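Local atomic coordinates of apical membrane antigen 1 (Babesia divergens, PDB entry 4APM), a protein that probably takes part in host-cell invasion by this apicomplexan parasite, as a calcium-binding membrane antigen linked to the moving junction. Residues P193-H201 against M345-E353; Y15-S24 against N216-F227. One frame throughout, in Å; residues are numbered along the deposited sequence.

Contact 1. Residues P193-H201 against M345-E353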
# COMPACT_ATOMS: atom_id res chain seq x y z
N PRO A 193 -7.04 -9.55 8.80
CA PRO A 193 -7.02 -8.22 8.14
C PRO A 193 -7.76 -8.24 6.82
O PRO A 193 -7.73 -9.25 6.11
CB PRO A 193 -5.53 -7.98 7.87
CG PRO A 193 -4.79 -9.05 8.63
CD PRO A 193 -5.73 -10.21 8.74
N MET A 194 -8.38 -7.13 6.45
CA MET A 194 -8.73 -6.92 5.07
C MET A 194 -8.58 -5.49 4.59
O MET A 194 -8.52 -4.56 5.39
CB MET A 194 -10.10 -7.53 4.71
CG MET A 194 -11.34 -6.81 5.20
SD MET A 194 -12.77 -7.26 4.16
CE MET A 194 -12.80 -5.86 3.03
N LYS A 195 -8.34 -5.35 3.30
CA LYS A 195 -8.24 -4.08 2.62
C LYS A 195 -9.65 -3.65 2.19
O LYS A 195 -10.33 -4.38 1.46
CB LYS A 195 -7.38 -4.24 1.37
CG LYS A 195 -6.90 -2.93 0.75
CD LYS A 195 -5.71 -2.33 1.49
CE LYS A 195 -4.84 -1.50 0.55
NZ LYS A 195 -3.84 -0.62 1.26
N SER A 196 -10.11 -2.52 2.71
CA SER A 196 -11.52 -2.21 2.54
C SER A 196 -11.67 -0.91 1.81
O SER A 196 -11.19 0.11 2.26
CB SER A 196 -12.22 -2.13 3.88
OG SER A 196 -13.28 -1.21 3.77
N GLY A 197 -12.35 -0.95 0.68
CA GLY A 197 -12.61 0.24 -0.09
C GLY A 197 -13.37 1.30 0.69
O GLY A 197 -12.99 2.46 0.68
N ILE A 198 -14.44 0.91 1.38
CA ILE A 198 -15.26 1.92 2.03
C ILE A 198 -14.61 2.43 3.29
O ILE A 198 -15.00 3.48 3.81
CB ILE A 198 -16.65 1.40 2.41
CG1 ILE A 198 -16.53 0.29 3.45
CG2 ILE A 198 -17.42 0.99 1.16
CD1 ILE A 198 -17.85 -0.34 3.78
N ASP A 199 -13.65 1.67 3.83
CA ASP A 199 -12.85 2.17 4.92
C ASP A 199 -11.52 2.71 4.44
O ASP A 199 -10.51 2.67 5.15
CB ASP A 199 -12.72 1.13 6.03
CG ASP A 199 -13.92 1.17 6.99
OD1 ASP A 199 -14.48 2.27 7.20
OD2 ASP A 199 -14.31 0.11 7.52
N ALA A 200 -11.49 3.19 3.20
CA ALA A 200 -10.23 3.58 2.59
C ALA A 200 -9.61 4.72 3.40
O ALA A 200 -8.45 5.05 3.23
CB ALA A 200 -10.45 4.02 1.16
N HIS A 201 -10.40 5.31 4.28
CA HIS A 201 -10.04 6.56 4.94
C HIS A 201 -9.44 6.24 6.29
O HIS A 201 -9.04 7.13 7.03
CB HIS A 201 -11.30 7.46 5.11
CG HIS A 201 -12.46 6.77 5.84
ND1 HIS A 201 -13.25 5.85 5.25
CD2 HIS A 201 -12.92 6.89 7.16
CE1 HIS A 201 -14.17 5.40 6.15
NE2 HIS A 201 -13.96 6.03 7.31
N MET A 345 -0.85 -0.02 -8.24
CA MET A 345 -1.30 0.05 -6.85
C MET A 345 -0.35 -0.69 -5.90
O MET A 345 0.37 -1.60 -6.33
CB MET A 345 -2.70 -0.54 -6.78
CG MET A 345 -3.64 0.19 -7.75
SD MET A 345 -5.24 -0.58 -7.74
CE MET A 345 -5.93 0.14 -6.24
N THR A 346 -0.35 -0.32 -4.62
CA THR A 346 0.48 -1.02 -3.65
C THR A 346 -0.34 -1.42 -2.41
O THR A 346 -1.44 -0.88 -2.18
CB THR A 346 1.72 -0.21 -3.20
OG1 THR A 346 1.34 0.71 -2.18
CG2 THR A 346 2.37 0.57 -4.35
N ALA A 347 0.19 -2.40 -1.66
CA ALA A 347 -0.48 -2.92 -0.48
C ALA A 347 -0.62 -1.87 0.65
O ALA A 347 -1.43 -2.06 1.57
CB ALA A 347 0.24 -4.16 0.06
N VAL A 348 0.17 -0.79 0.64
CA VAL A 348 0.02 0.19 1.75
C VAL A 348 -0.91 1.34 1.39
O VAL A 348 -1.48 2.00 2.28
CB VAL A 348 1.35 0.77 2.27
CG1 VAL A 348 2.26 -0.33 2.79
CG2 VAL A 348 2.05 1.57 1.21
N GLY A 349 -1.08 1.55 0.08
CA GLY A 349 -1.71 2.74 -0.46
C GLY A 349 -3.21 2.59 -0.60
O GLY A 349 -3.77 1.50 -0.45
N SER A 350 -3.86 3.69 -0.91
CA SER A 350 -5.28 3.67 -1.15
C SER A 350 -5.73 2.56 -2.13
O SER A 350 -5.09 2.33 -3.16
CB SER A 350 -5.75 5.02 -1.68
OG SER A 350 -7.17 5.00 -1.68
N PRO A 351 -6.82 1.89 -1.81
CA PRO A 351 -7.48 0.97 -2.76
C PRO A 351 -8.36 1.64 -3.85
O PRO A 351 -8.94 0.93 -4.70
CB PRO A 351 -8.40 0.14 -1.84
CG PRO A 351 -8.76 1.09 -0.73
CD PRO A 351 -7.49 1.89 -0.48
N LEU A 352 -8.51 2.97 -3.81
CA LEU A 352 -9.52 3.70 -4.64
C LEU A 352 -8.88 4.35 -5.84
O LEU A 352 -7.94 5.14 -5.67
CB LEU A 352 -10.17 4.82 -3.84
CG LEU A 352 -10.90 4.47 -2.57
CD1 LEU A 352 -11.66 5.69 -2.03
CD2 LEU A 352 -11.83 3.28 -2.85
N GLU A 353 -9.44 4.12 -7.02
CA GLU A 353 -9.04 4.90 -8.20
C GLU A 353 -9.12 6.38 -7.92
O GLU A 353 -8.31 7.14 -8.44
CB GLU A 353 -9.94 4.63 -9.42
CG GLU A 353 -9.59 3.39 -10.22
CD GLU A 353 -10.56 3.18 -11.37
OE1 GLU A 353 -10.99 4.20 -11.97
OE2 GLU A 353 -10.96 2.03 -11.62
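The ammonium group of K195 is drawn into the bend that follows strand 342-346, where NZ donates to G349 O at 2.7 Å and to A347 O at 2.8 Å. The two carbonyls are met differently: NZ lies 28° from the plane of the G349 carbonyl but well above that of A347, 64° out of it. CG stands opposite the backbone N (chi1 -165°) and the chain then bends at chi2, which carries NZ past the P351 ring to the bend. A second patch is apolar. The methyl CB of A200 packs against P351 CG at 3.9 Å and, at 3.8 Å, against the L352 branch point CG, while the L352 methyl CD2 lies 3.8 Å from G197 O. Behind this layer each loop fixes its own shape. S196 OG accepts D199 N at 2.9 Å, an ST motif leading into the type I turn G197-A200. S350 OG, which is also hydrogen-bonded to D355, takes L352 N at 3.2 Å in an ST turn that spans P351. Helix 249-257 touches K195 and P351 through S253. With M54 O as a third acceptor for NZ, the buried lysine is held by main-chain oxygens, and its positive charge is probably stabilised by the carbonyl dipoles around it while it ties strand 191-195 to the end of strand 342-346.

Contact 2. Residues Y15-S24 against N216-F227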
# COMPACT_ATOMS: atom_id res chain seq x y z
N TYR A 15 11.88 9.02 -7.98
CA TYR A 15 10.44 8.82 -7.90
C TYR A 15 10.09 7.43 -7.33
O TYR A 15 9.06 7.25 -6.69
CB TYR A 15 9.80 8.99 -9.28
CG TYR A 15 8.27 8.98 -9.26
CD1 TYR A 15 7.54 10.13 -8.90
CD2 TYR A 15 7.55 7.84 -9.60
CE1 TYR A 15 6.14 10.12 -8.86
CE2 TYR A 15 6.17 7.82 -9.61
CZ TYR A 15 5.46 8.95 -9.22
OH TYR A 15 4.07 8.89 -9.18
N MET A 16 10.91 6.44 -7.67
CA MET A 16 10.55 5.04 -7.47
C MET A 16 11.05 4.50 -6.14
O MET A 16 10.74 3.37 -5.77
CB MET A 16 11.10 4.17 -8.61
CG MET A 16 10.34 4.28 -9.92
SD MET A 16 8.55 4.10 -9.74
CE MET A 16 8.40 2.33 -9.51
N ALA A 17 11.83 5.30 -5.41
CA ALA A 17 12.38 4.86 -4.12
C ALA A 17 11.27 4.43 -3.16
O ALA A 17 11.36 3.38 -2.52
CB ALA A 17 13.26 5.93 -3.50
N LYS A 18 10.17 5.17 -3.14
CA LYS A 18 9.07 4.83 -2.23
C LYS A 18 8.51 3.40 -2.47
O LYS A 18 8.00 2.76 -1.54
CB LYS A 18 7.96 5.90 -2.32
CG LYS A 18 7.23 5.98 -3.66
CD LYS A 18 6.17 7.09 -3.64
CE LYS A 18 6.76 8.46 -3.97
NZ LYS A 18 7.25 8.51 -5.40
N PHE A 19 8.65 2.89 -3.69
CA PHE A 19 7.95 1.66 -4.06
C PHE A 19 8.74 0.45 -3.56
O PHE A 19 8.24 -0.68 -3.52
CB PHE A 19 7.71 1.63 -5.58
CG PHE A 19 6.66 2.62 -6.03
CD1 PHE A 19 5.30 2.31 -5.91
CD2 PHE A 19 7.02 3.90 -6.44
CE1 PHE A 19 4.32 3.27 -6.19
CE2 PHE A 19 6.04 4.85 -6.78
CZ PHE A 19 4.69 4.53 -6.65
N ASP A 20 9.96 0.70 -3.12
CA ASP A 20 10.76 -0.32 -2.49
C ASP A 20 10.33 -0.41 -1.03
O ASP A 20 10.96 0.19 -0.12
CB ASP A 20 12.24 0.01 -2.63
CG ASP A 20 13.15 -1.13 -2.19
OD1 ASP A 20 12.67 -2.09 -1.54
OD2 ASP A 20 14.35 -1.04 -2.49
N LEU A 21 9.24 -1.14 -0.81
CA LEU A 21 8.60 -1.25 0.49
C LEU A 21 9.46 -1.91 1.60
O LEU A 21 9.26 -1.62 2.79
CB LEU A 21 7.21 -1.92 0.34
CG LEU A 21 6.16 -0.95 -0.24
CD1 LEU A 21 4.94 -1.70 -0.74
CD2 LEU A 21 5.73 0.06 0.82
N ALA A 22 10.43 -2.76 1.21
CA ALA A 22 11.44 -3.25 2.18
C ALA A 22 12.19 -2.08 2.84
O ALA A 22 12.52 -2.14 4.03
CB ALA A 22 12.43 -4.22 1.52
N LYS A 23 12.49 -1.04 2.07
CA LYS A 23 13.14 0.17 2.62
C LYS A 23 12.18 1.18 3.22
O LYS A 23 12.43 1.68 4.29
CB LYS A 23 13.98 0.90 1.58
CG LYS A 23 15.07 0.08 0.91
CD LYS A 23 16.01 1.06 0.20
CE LYS A 23 16.72 0.43 -0.98
NZ LYS A 23 17.66 -0.66 -0.58
N SER A 24 11.15 1.59 2.46
CA SER A 24 10.26 2.68 2.90
C SER A 24 9.31 2.28 4.04
O SER A 24 8.96 3.12 4.88
CB SER A 24 9.45 3.20 1.74
OG SER A 24 8.68 2.17 1.19
N ASN A 216 7.31 9.70 1.33
CA ASN A 216 8.30 8.60 1.37
C ASN A 216 7.69 7.22 1.13
O ASN A 216 8.41 6.24 0.95
CB ASN A 216 9.03 8.61 2.72
CG ASN A 216 10.09 9.71 2.81
OD1 ASN A 216 10.54 10.24 1.80
ND2 ASN A 216 10.52 10.02 4.03
N CYS A 217 6.37 7.14 1.20
CA CYS A 217 5.63 5.88 1.11
C CYS A 217 4.74 5.97 -0.13
O CYS A 217 4.28 7.05 -0.47
CB CYS A 217 4.73 5.74 2.35
SG CYS A 217 5.58 5.44 3.91
N PRO A 218 4.49 4.83 -0.80
CA PRO A 218 3.63 4.88 -1.98
C PRO A 218 2.14 4.86 -1.61
O PRO A 218 1.49 3.83 -1.76
CB PRO A 218 3.99 3.56 -2.70
CG PRO A 218 4.30 2.62 -1.57
CD PRO A 218 5.05 3.48 -0.58
N MET A 219 1.60 6.00 -1.20
CA MET A 219 0.24 6.06 -0.65
C MET A 219 -0.85 6.10 -1.71
O MET A 219 -2.00 5.82 -1.42
CB MET A 219 0.08 7.26 0.30
CG MET A 219 1.10 7.28 1.44
SD MET A 219 1.17 5.73 2.39
CE MET A 219 -0.53 5.57 2.88
N TYR A 220 -0.48 6.38 -2.96
CA TYR A 220 -1.50 6.56 -4.00
C TYR A 220 -1.29 5.70 -5.23
O TYR A 220 -0.18 5.64 -5.77
CB TYR A 220 -1.68 8.04 -4.37
CG TYR A 220 -1.75 8.92 -3.14
CD1 TYR A 220 -2.85 8.88 -2.29
CD2 TYR A 220 -0.66 9.70 -2.75
CE1 TYR A 220 -2.89 9.63 -1.12
CE2 TYR A 220 -0.69 10.45 -1.59
CZ TYR A 220 -1.80 10.42 -0.78
OH TYR A 220 -1.82 11.16 0.38
N PRO A 221 -2.38 5.08 -5.73
CA PRO A 221 -2.31 4.51 -7.06
C PRO A 221 -1.74 5.54 -8.07
O PRO A 221 -2.07 6.73 -7.99
CB PRO A 221 -3.79 4.21 -7.38
CG PRO A 221 -4.43 4.04 -6.05
CD PRO A 221 -3.74 5.06 -5.18
N VAL A 222 -0.85 5.10 -8.96
CA VAL A 222 -0.43 5.95 -10.06
C VAL A 222 -1.27 5.67 -11.31
O VAL A 222 -1.28 4.53 -11.84
CB VAL A 222 1.07 5.80 -10.35
CG1 VAL A 222 1.52 6.83 -11.38
CG2 VAL A 222 1.88 5.95 -9.05
N LYS A 223 -2.03 6.69 -11.73
CA LYS A 223 -2.95 6.59 -12.88
C LYS A 223 -2.15 6.43 -14.15
O LYS A 223 -1.04 6.94 -14.23
CB LYS A 223 -3.83 7.84 -12.97
CG LYS A 223 -4.93 7.75 -14.01
CD LYS A 223 -5.95 8.87 -13.87
CE LYS A 223 -5.30 10.22 -13.64
NZ LYS A 223 -6.28 11.34 -13.76
N ASP A 224 -2.68 5.65 -15.09
CA ASP A 224 -2.08 5.45 -16.42
C ASP A 224 -0.70 4.80 -16.37
O ASP A 224 0.16 5.09 -17.21
CB ASP A 224 -2.01 6.76 -17.21
CG ASP A 224 -3.37 7.38 -17.40
OD1 ASP A 224 -4.33 6.68 -17.78
OD2 ASP A 224 -3.49 8.57 -17.12
N ALA A 225 -0.48 3.93 -15.38
CA ALA A 225 0.86 3.37 -15.13
C ALA A 225 0.83 1.87 -14.96
O ALA A 225 -0.08 1.31 -14.33
CB ALA A 225 1.50 4.01 -13.90
N ILE A 226 1.88 1.24 -15.48
CA ILE A 226 2.16 -0.16 -15.27
C ILE A 226 3.55 -0.22 -14.64
O ILE A 226 4.46 0.49 -15.08
CB ILE A 226 2.25 -0.91 -16.60
CG1 ILE A 226 0.90 -0.90 -17.34
CG2 ILE A 226 2.77 -2.33 -16.40
CD1 ILE A 226 1.02 -1.35 -18.78
N PHE A 227 3.69 -1.03 -13.59
CA PHE A 227 4.99 -1.22 -12.91
C PHE A 227 5.98 -1.98 -13.79
O PHE A 227 5.62 -3.00 -14.37
CB PHE A 227 4.78 -2.04 -11.63
CG PHE A 227 4.13 -1.29 -10.52
CD1 PHE A 227 4.69 -0.11 -10.04
CD2 PHE A 227 3.00 -1.80 -9.88
CE1 PHE A 227 4.12 0.57 -8.99
CE2 PHE A 227 2.45 -1.14 -8.80
CZ PHE A 227 3.00 0.06 -8.36
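K18 NZ turns back on its own segment to donate to Y15 O at 2.6 Å, in the carbonyl plane and on a lone pair. The bends at chi3 and chi4 that allow this also set NZ over the centre of the Y15 ring, leaving the root of the side chain for residues 216-227: K18 CB lies 3.3 Å from N216 O, and CD runs beside C217 O. Another local bond, S24 OG to K18 O at 2.9 Å, has OG tilted 30° from the carbonyl plane. P218 slots in beside it, its CD against K18 O and L21 CD2, so this one ring carbon meets a polar and an apolar neighbour at once. F19 and P218 make the apolar centre. With CG opposite its carbonyl carbon (chi1 -71°), the F19 ring reaches P218 CB with CE1 at 3.5 Å and V222 CG2 with CZ at 4.0 Å. F227 forms an offset edge-to-face pair with it, directing its edge to the F19 face, centroids 5.6 Å apart and planes at 64°. M16 CE approaches the edge of F227 as well. V222 CG2 also lies 3.7 Å from Y15 OH, which comes at roughly a right angle to F19 CZ. W316 pairs edge-to-face with F227 and takes F19 O as a hydrogen-bond acceptor, while C217 is anchored by its disulfide to C51. No hydrogen bond crosses between the segments: the polar side-chain bonds of K18 and S24 stay within residues 15-24, which pack on the loop before strand 225-231, and on F227 within it, through proline, valine and aromatic surfaces.

Contacts 1 and 2 are neighbours in the buried middle of this ectodomain fragment, with centres about 14 Å apart, and their segments alternate along the chain. They meet where 345-353 runs against 216-227: S350 N probably donates to M219 O at 2.9 Å, P218 O receives a weak bond from T346 OG1, and M345 O packs 3.3 Å from F227 CE2. The bend that receives K195 is thus backed by the loop on which residues 15-24 dock. Both contacts lie away from the calcium site at G120 and D122; an acetate ion, probably from the crystallisation liquor, sits about 4 Å from the A200 side chain of contact 1.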